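Local coordinates for malate dehydrogenase (Pyrococcus horikoshii, PDB 1V9N), which catalyses the NAD-dependent interconversion of (S)-malate and oxaloacetate as a homodimer of the LDH2/MDH2 oxidoreductase family, at residues A[62-67]-A[349-354]; A[21-26]-A[43-48]. All coordinates share one frame; numbering follows the deposited sequence.

Contact 1 (A[62-67]-A[349-354])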
ATOM      1  N   ARG A  62       8.537  26.431   8.310  1.00 25.11           N
ATOM      2  CA  ARG A  62       7.595  26.251   7.214  1.00 26.06           C
ATOM      3  C   ARG A  62       6.194  26.672   7.648  1.00 24.73           C
ATOM      4  O   ARG A  62       5.496  27.389   6.929  1.00 23.36           O
ATOM      5  CB  ARG A  62       7.577  24.783   6.770  1.00 28.20           C
ATOM      6  CG  ARG A  62       6.509  24.449   5.734  1.00 31.30           C
ATOM      7  CD  ARG A  62       6.535  22.970   5.334  1.00 30.68           C
ATOM      8  NE  ARG A  62       5.704  22.721   4.163  1.00 31.99           N
ATOM      9  CZ  ARG A  62       5.758  21.621   3.415  1.00 36.31           C
ATOM     10  NH1 ARG A  62       6.611  20.647   3.715  1.00 38.54           N
ATOM     11  NH2 ARG A  62       4.966  21.504   2.355  1.00 33.25           N
ATOM     12  N   TYR A  63       5.784  26.222   8.829  1.00 23.61           N
ATOM     13  CA  TYR A  63       4.464  26.559   9.342  1.00 23.32           C
ATOM     14  C   TYR A  63       4.394  28.017   9.760  1.00 21.38           C
ATOM     15  O   TYR A  63       3.370  28.669   9.566  1.00 22.05           O
ATOM     16  CB  TYR A  63       4.098  25.645  10.515  1.00 24.38           C
ATOM     17  CG  TYR A  63       4.190  24.176  10.168  1.00 28.14           C
ATOM     18  CD1 TYR A  63       3.668  23.689   8.969  1.00 28.79           C
ATOM     19  CD2 TYR A  63       4.805  23.272  11.031  1.00 30.43           C
ATOM     20  CE1 TYR A  63       3.761  22.340   8.637  1.00 29.66           C
ATOM     21  CE2 TYR A  63       4.901  21.919  10.708  1.00 30.90           C
ATOM     22  CZ  TYR A  63       4.377  21.461   9.511  1.00 30.52           C
ATOM     23  OH  TYR A  63       4.462  20.122   9.199  1.00 32.56           O
ATOM     24  N   VAL A  64       5.479  28.525  10.338  1.00 21.07           N
ATOM     25  CA  VAL A  64       5.538  29.926  10.752  1.00 21.36           C
ATOM     26  C   VAL A  64       5.324  30.826   9.536  1.00 21.32           C
ATOM     27  O   VAL A  64       4.488  31.721   9.559  1.00 21.26           O
ATOM     28  CB  VAL A  64       6.909  30.280  11.388  1.00 20.18           C
ATOM     29  CG1 VAL A  64       7.062  31.798  11.499  1.00 20.08           C
ATOM     30  CG2 VAL A  64       7.025  29.642  12.764  1.00 18.86           C
ATOM     31  N   ASP A  65       6.083  30.582   8.471  1.00 22.51           N
ATOM     32  CA  ASP A  65       5.953  31.388   7.259  1.00 23.29           C
ATOM     33  C   ASP A  65       4.544  31.294   6.679  1.00 22.06           C
ATOM     34  O   ASP A  65       3.999  32.281   6.190  1.00 20.75           O
ATOM     35  CB  ASP A  65       6.968  30.950   6.202  1.00 25.11           C
ATOM     36  CG  ASP A  65       8.397  31.286   6.592  1.00 31.22           C
ATOM     37  OD1 ASP A  65       8.593  32.241   7.380  1.00 32.08           O
ATOM     38  OD2 ASP A  65       9.326  30.608   6.099  1.00 32.78           O
ATOM     39  N   GLY A  66       3.962  30.101   6.732  1.00 21.96           N
ATOM     40  CA  GLY A  66       2.619  29.921   6.207  1.00 21.59           C
ATOM     41  C   GLY A  66       1.599  30.704   7.007  1.00 18.17           C
ATOM     42  O   GLY A  66       0.643  31.238   6.456  1.00 21.29           O
ATOM     43  N   ILE A  67       1.804  30.779   8.315  1.00 18.72           N
ATOM     44  CA  ILE A  67       0.887  31.509   9.181  1.00 18.46           C
ATOM     45  C   ILE A  67       0.997  33.009   8.910  1.00 18.78           C
ATOM     46  O   ILE A  67      -0.007  33.711   8.772  1.00 16.64           O
ATOM     47  CB  ILE A  67       1.200  31.220  10.665  1.00 18.25           C
ATOM     48  CG1 ILE A  67       0.728  29.803  11.015  1.00 20.62           C
ATOM     49  CG2 ILE A  67       0.541  32.263  11.560  1.00 17.22           C
ATOM     50  CD1 ILE A  67       1.184  29.314  12.385  1.00 20.44           C
ATOM     51  N   ASN A 349      16.084  29.697  17.334  1.00 31.04           N
ATOM     52  CA  ASN A 349      16.249  30.856  18.200  1.00 30.48           C
ATOM     53  C   ASN A 349      15.991  32.143  17.419  1.00 27.19           C
ATOM     54  O   ASN A 349      15.506  33.123  17.975  1.00 27.34           O
ATOM     55  CB  ASN A 349      17.648  30.865  18.829  1.00 31.57           C
ATOM     56  CG  ASN A 349      17.785  29.838  19.940  1.00 33.33           C
ATOM     57  OD1 ASN A 349      16.937  29.758  20.832  1.00 32.69           O
ATOM     58  ND2 ASN A 349      18.857  29.051  19.895  1.00 33.75           N
ATOM     59  N   GLU A 350      16.304  32.133  16.129  1.00 27.36           N
ATOM     60  CA  GLU A 350      16.056  33.295  15.282  1.00 29.52           C
ATOM     61  C   GLU A 350      14.536  33.471  15.160  1.00 29.13           C
ATOM     62  O   GLU A 350      14.023  34.592  15.193  1.00 29.63           O
ATOM     63  CB  GLU A 350      16.678  33.088  13.900  1.00 33.32           C
ATOM     64  CG  GLU A 350      16.378  34.195  12.898  1.00 41.29           C
ATOM     65  CD  GLU A 350      16.864  35.564  13.355  1.00 46.14           C
ATOM     66  OE1 GLU A 350      16.314  36.095  14.348  1.00 48.64           O
ATOM     67  OE2 GLU A 350      17.797  36.109  12.720  1.00 47.08           O
ATOM     68  N   ILE A 351      13.820  32.358  15.025  1.00 26.94           N
ATOM     69  CA  ILE A 351      12.362  32.393  14.935  1.00 25.60           C
ATOM     70  C   ILE A 351      11.809  32.977  16.229  1.00 25.08           C
ATOM     71  O   ILE A 351      10.876  33.786  16.210  1.00 24.25           O
ATOM     72  CB  ILE A 351      11.767  30.974  14.736  1.00 24.73           C
ATOM     73  CG1 ILE A 351      12.047  30.487  13.314  1.00 23.00           C
ATOM     74  CG2 ILE A 351      10.266  30.985  15.023  1.00 23.27           C
ATOM     75  CD1 ILE A 351      11.501  29.093  13.025  1.00 26.43           C
ATOM     76  N   ALA A 352      12.389  32.563  17.352  1.00 24.25           N
ATOM     77  CA  ALA A 352      11.962  33.049  18.659  1.00 24.86           C
ATOM     78  C   ALA A 352      12.166  34.568  18.753  1.00 26.12           C
ATOM     79  O   ALA A 352      11.324  35.286  19.291  1.00 26.04           O
ATOM     80  CB  ALA A 352      12.748  32.341  19.763  1.00 25.11           C
ATOM     81  N   LYS A 353      13.290  35.048  18.228  1.00 27.28           N
ATOM     82  CA  LYS A 353      13.603  36.476  18.245  1.00 30.05           C
ATOM     83  C   LYS A 353      12.620  37.243  17.361  1.00 28.98           C
ATOM     84  O   LYS A 353      12.085  38.273  17.765  1.00 30.41           O
ATOM     85  CB  LYS A 353      15.033  36.712  17.747  1.00 32.60           C
ATOM     86  CG  LYS A 353      16.098  36.019  18.582  1.00 38.53           C
ATOM     87  CD  LYS A 353      17.449  36.032  17.890  1.00 40.70           C
ATOM     88  CE  LYS A 353      18.473  35.235  18.685  1.00 43.62           C
ATOM     89  NZ  LYS A 353      19.798  35.196  18.009  1.00 45.42           N
ATOM     90  N   ARG A 354      12.381  36.728  16.159  1.00 27.47           N
ATOM     91  CA  ARG A 354      11.460  37.363  15.222  1.00 26.19           C
ATOM     92  C   ARG A 354      10.061  37.545  15.800  1.00 26.44           C
ATOM     93  O   ARG A 354       9.501  38.638  15.751  1.00 27.76           O
ATOM     94  CB  ARG A 354      11.359  36.540  13.934  1.00 24.65           C
ATOM     95  CG  ARG A 354      10.375  37.098  12.917  1.00 22.67           C
ATOM     96  CD  ARG A 354      10.285  36.210  11.677  1.00 22.14           C
ATOM     97  NE  ARG A 354       9.505  36.827  10.605  1.00 21.57           N
ATOM     98  CZ  ARG A 354       8.954  36.153   9.599  1.00 24.87           C
ATOM     99  NH1 ARG A 354       9.094  34.833   9.525  1.00 25.12           N
ATOM    100  NH2 ARG A 354       8.263  36.795   8.663  1.00 21.35           N
TER
HETATM  101  O   HOH W   1       7.512  34.769   6.925  1.00 31.30           O
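Val64 and Ile351 face each other where helix 60-69 runs beside the C-terminal helix 342-355 in the helical part of this LDH2/MDH2-family subunit. The two short segments point much the same way, with 24° between their directions. Their axes come no nearer than 12.1 Å, so only side chains bridge the gap.

The inner half of the contact is apolar and buried. Val64 CG2 lies 4.2 Å from Ile351 CG2, and the two side chains pass each other heading in opposite directions. In Ile351 the CG2 branch is the one anti to the backbone N, and this branch makes the touch. Val26 of helix 16-29 packs against both residues.

The outer half is polar and looser. Arg354 reaches across: its CG is anti to the backbone N (chi1 178°), and the chain runs on extended from CG to NE. NH1 of Arg354 passes Val64 CG1 and meets Asp65 OD1 in a salt bridge with a weak hydrogen bond, 3.4 Å long and bent to 148°. The carboxylate oxygen comes to the edge of the guanidinium, near its plane, but the two flat groups are turned 57° apart. This is a loose grip for an ion pair, and Arg354 is an exposed residue.

A water completes the bridge. It donates a hydrogen bond to Asp65 OD1 and accepts one from Arg354 NH2, each 2.8 Å long.

Contact 2 (A[21-26]-A[43-48])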
ATOM      1  N   SER A  21       7.258  22.944  24.721  1.00 26.38           N
ATOM      2  CA  SER A  21       6.776  24.241  25.196  1.00 28.68           C
ATOM      3  C   SER A  21       7.237  25.371  24.277  1.00 26.05           C
ATOM      4  O   SER A  21       6.539  26.362  24.100  1.00 26.19           O
ATOM      5  CB  SER A  21       7.264  24.503  26.625  1.00 29.30           C
ATOM      6  OG  SER A  21       8.678  24.565  26.672  1.00 35.59           O
ATOM      7  N   PHE A  22       8.418  25.214  23.697  1.00 27.10           N
ATOM      8  CA  PHE A  22       8.943  26.214  22.784  1.00 26.67           C
ATOM      9  C   PHE A  22       7.995  26.352  21.595  1.00 27.21           C
ATOM     10  O   PHE A  22       7.498  27.444  21.308  1.00 26.48           O
ATOM     11  CB  PHE A  22      10.327  25.805  22.288  1.00 26.45           C
ATOM     12  CG  PHE A  22      10.808  26.617  21.122  1.00 27.90           C
ATOM     13  CD1 PHE A  22      11.111  27.966  21.272  1.00 27.29           C
ATOM     14  CD2 PHE A  22      10.915  26.044  19.859  1.00 29.79           C
ATOM     15  CE1 PHE A  22      11.508  28.730  20.184  1.00 28.06           C
ATOM     16  CE2 PHE A  22      11.312  26.803  18.760  1.00 28.75           C
ATOM     17  CZ  PHE A  22      11.607  28.146  18.923  1.00 27.91           C
ATOM     18  N   ILE A  23       7.742  25.235  20.913  1.00 25.73           N
ATOM     19  CA  ILE A  23       6.853  25.223  19.755  1.00 24.63           C
ATOM     20  C   ILE A  23       5.518  25.872  20.090  1.00 23.42           C
ATOM     21  O   ILE A  23       5.006  26.683  19.320  1.00 22.17           O
ATOM     22  CB  ILE A  23       6.597  23.774  19.252  1.00 23.89           C
ATOM     23  CG1 ILE A  23       7.908  23.154  18.772  1.00 22.26           C
ATOM     24  CG2 ILE A  23       5.579  23.778  18.110  1.00 21.80           C
ATOM     25  CD1 ILE A  23       7.808  21.666  18.479  1.00 24.67           C
ATOM     26  N   VAL A  24       4.960  25.510  21.242  1.00 22.65           N
ATOM     27  CA  VAL A  24       3.679  26.059  21.677  1.00 23.10           C
ATOM     28  C   VAL A  24       3.753  27.574  21.894  1.00 23.52           C
ATOM     29  O   VAL A  24       2.791  28.292  21.603  1.00 23.53           O
ATOM     30  CB  VAL A  24       3.188  25.365  22.977  1.00 21.60           C
ATOM     31  CG1 VAL A  24       1.947  26.064  23.513  1.00 21.36           C
ATOM     32  CG2 VAL A  24       2.866  23.897  22.689  1.00 21.24           C
ATOM     33  N   ARG A  25       4.887  28.055  22.402  1.00 23.41           N
ATOM     34  CA  ARG A  25       5.069  29.491  22.632  1.00 24.09           C
ATOM     35  C   ARG A  25       5.010  30.245  21.310  1.00 22.68           C
ATOM     36  O   ARG A  25       4.278  31.223  21.168  1.00 23.58           O
ATOM     37  CB  ARG A  25       6.426  29.788  23.281  1.00 25.69           C
ATOM     38  CG  ARG A  25       6.485  29.623  24.782  1.00 27.71           C
ATOM     39  CD  ARG A  25       7.638  30.444  25.356  1.00 27.86           C
ATOM     40  NE  ARG A  25       8.952  29.955  24.951  1.00 28.36           N
ATOM     41  CZ  ARG A  25       9.474  28.801  25.356  1.00 28.22           C
ATOM     42  NH1 ARG A  25       8.791  28.016  26.178  1.00 28.03           N
ATOM     43  NH2 ARG A  25      10.682  28.435  24.948  1.00 29.52           N
ATOM     44  N   VAL A  26       5.804  29.785  20.352  1.00 23.01           N
ATOM     45  CA  VAL A  26       5.867  30.403  19.036  1.00 24.16           C
ATOM     46  C   VAL A  26       4.502  30.425  18.349  1.00 23.28           C
ATOM     47  O   VAL A  26       4.045  31.472  17.885  1.00 23.78           O
ATOM     48  CB  VAL A  26       6.865  29.657  18.123  1.00 23.72           C
ATOM     49  CG1 VAL A  26       6.836  30.247  16.717  1.00 24.43           C
ATOM     50  CG2 VAL A  26       8.264  29.736  18.704  1.00 24.57           C
ATOM     51  N   ASN A  43       2.770  16.513  17.262  1.00 21.82           N
ATOM     52  CA  ASN A  43       3.119  15.872  16.000  1.00 22.16           C
ATOM     53  C   ASN A  43       4.582  16.090  15.606  1.00 22.47           C
ATOM     54  O   ASN A  43       5.274  15.146  15.211  1.00 21.22           O
ATOM     55  CB  ASN A  43       2.178  16.380  14.892  1.00 21.53           C
ATOM     56  CG  ASN A  43       2.636  15.990  13.506  1.00 19.39           C
ATOM     57  OD1 ASN A  43       3.518  16.626  12.935  1.00 23.08           O
ATOM     58  ND2 ASN A  43       2.034  14.939  12.949  1.00 18.24           N
ATOM     59  N   LEU A  44       5.057  17.326  15.713  1.00 21.16           N
ATOM     60  CA  LEU A  44       6.438  17.625  15.352  1.00 21.71           C
ATOM     61  C   LEU A  44       7.431  17.007  16.335  1.00 22.62           C
ATOM     62  O   LEU A  44       8.489  16.531  15.933  1.00 22.01           O
ATOM     63  CB  LEU A  44       6.661  19.144  15.277  1.00 20.92           C
ATOM     64  CG  LEU A  44       5.898  19.902  14.183  1.00 20.74           C
ATOM     65  CD1 LEU A  44       6.283  21.383  14.216  1.00 21.37           C
ATOM     66  CD2 LEU A  44       6.231  19.307  12.825  1.00 22.91           C
ATOM     67  N   VAL A  45       7.089  17.020  17.620  1.00 23.80           N
ATOM     68  CA  VAL A  45       7.969  16.456  18.639  1.00 25.96           C
ATOM     69  C   VAL A  45       8.054  14.944  18.494  1.00 26.68           C
ATOM     70  O   VAL A  45       9.120  14.357  18.685  1.00 26.26           O
ATOM     71  CB  VAL A  45       7.487  16.822  20.068  1.00 27.00           C
ATOM     72  CG1 VAL A  45       8.331  16.095  21.115  1.00 28.92           C
ATOM     73  CG2 VAL A  45       7.603  18.331  20.276  1.00 27.51           C
HETATM   74  N   MSE A  46       6.938  14.309  18.147  1.00 25.75           N
HETATM   75  CA  MSE A  46       6.954  12.864  17.970  1.00 24.11           C
HETATM   76  C   MSE A  46       7.935  12.508  16.860  1.00 22.83           C
HETATM   77  O   MSE A  46       8.674  11.528  16.970  1.00 24.07           O
HETATM   78  CB  MSE A  46       5.563  12.329  17.614  1.00 25.16           C
HETATM   79  CG  MSE A  46       5.567  10.817  17.374  1.00 27.16           C
HETATM   80 SE   MSE A  46       3.847  10.080  16.913  1.00 33.10          SE
HETATM   81  CE  MSE A  46       3.052  10.121  18.664  1.00 28.02           C
ATOM     82  N   ALA A  47       7.939  13.303  15.790  1.00 20.80           N
ATOM     83  CA  ALA A  47       8.842  13.070  14.668  1.00 21.43           C
ATOM     84  C   ALA A  47      10.301  13.161  15.117  1.00 23.93           C
ATOM     85  O   ALA A  47      11.133  12.342  14.728  1.00 24.20           O
ATOM     86  CB  ALA A  47       8.577  14.087  13.557  1.00 20.36           C
ATOM     87  N   ASP A  48      10.613  14.171  15.922  1.00 25.91           N
ATOM     88  CA  ASP A  48      11.976  14.333  16.413  1.00 29.51           C
ATOM     89  C   ASP A  48      12.349  13.171  17.341  1.00 28.46           C
ATOM     90  O   ASP A  48      13.451  12.635  17.255  1.00 29.92           O
ATOM     91  CB  ASP A  48      12.126  15.669  17.146  1.00 29.75           C
ATOM     92  CG  ASP A  48      12.156  16.855  16.193  1.00 33.75           C
ATOM     93  OD1 ASP A  48      12.977  16.841  15.248  1.00 32.38           O
ATOM     94  OD2 ASP A  48      11.360  17.800  16.388  1.00 34.51           O
TER
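Ile23 reaches from helix 16-29 to Leu44 and Val45 of helix 34-49. The two are consecutive helices of the chain, joined in a helix-loop-helix arrangement near the N-terminus of the subunit. The contact is small, buried and wholly apolar, with no hydrogen bond between the segments.

The side chain of Ile23 carries it. CB points toward helix 34-49, and there the chain divides. The CG2 branch is anti to the backbone N and stays beyond 4.5 Å from the partner segment. The CG1 branch lies anti to the carbonyl carbon (chi1 -63°) and leads toward the partner helix. From CG1 the chain continues extended (chi2 170°), which puts the terminal methyl CD1 against Leu44 and Val45. CD1 makes both contacts with the other segment. CD1 of Ile23 sits 4.2 Å from CB of Leu44, at the root of that side chain.

Val45 is the closer partner, and its side chain runs at a slant to that of Ile23. Val45 also touches Lys16 and Phe20 of helix 16-29, so it packs along more than one turn of that helix. Leu60 of helix 60-69 and Val57 in a loop cover Ile23 as well. On Val45 the touching branch is CG2, anti to the carbonyl carbon, and this methyl lies 3.8 Å from Ile23 CD1.

Overall arrangement
Contacts 1 and 2 lie on the same side of the chain's centre, with their own centres about 13 Å apart. They touch through side chains of helices 16-29, 34-49, 60-69 and 342-355. Tyr63 CE2 of contact 1 touches Leu44 CD2 of contact 2 at 3.6 Å. Ala352 CB packs on Phe22 CE1 at 3.8 Å, and Val26 CG1 lies 3.9 Å from Ile351 CG2. Contact 2 is the more central, about 14 Å from the centre of the chain against about 21 Å for contact 1. In contact 2 the side chain of Leu44 is about 9 Å from a bound NADPH, too far to touch it.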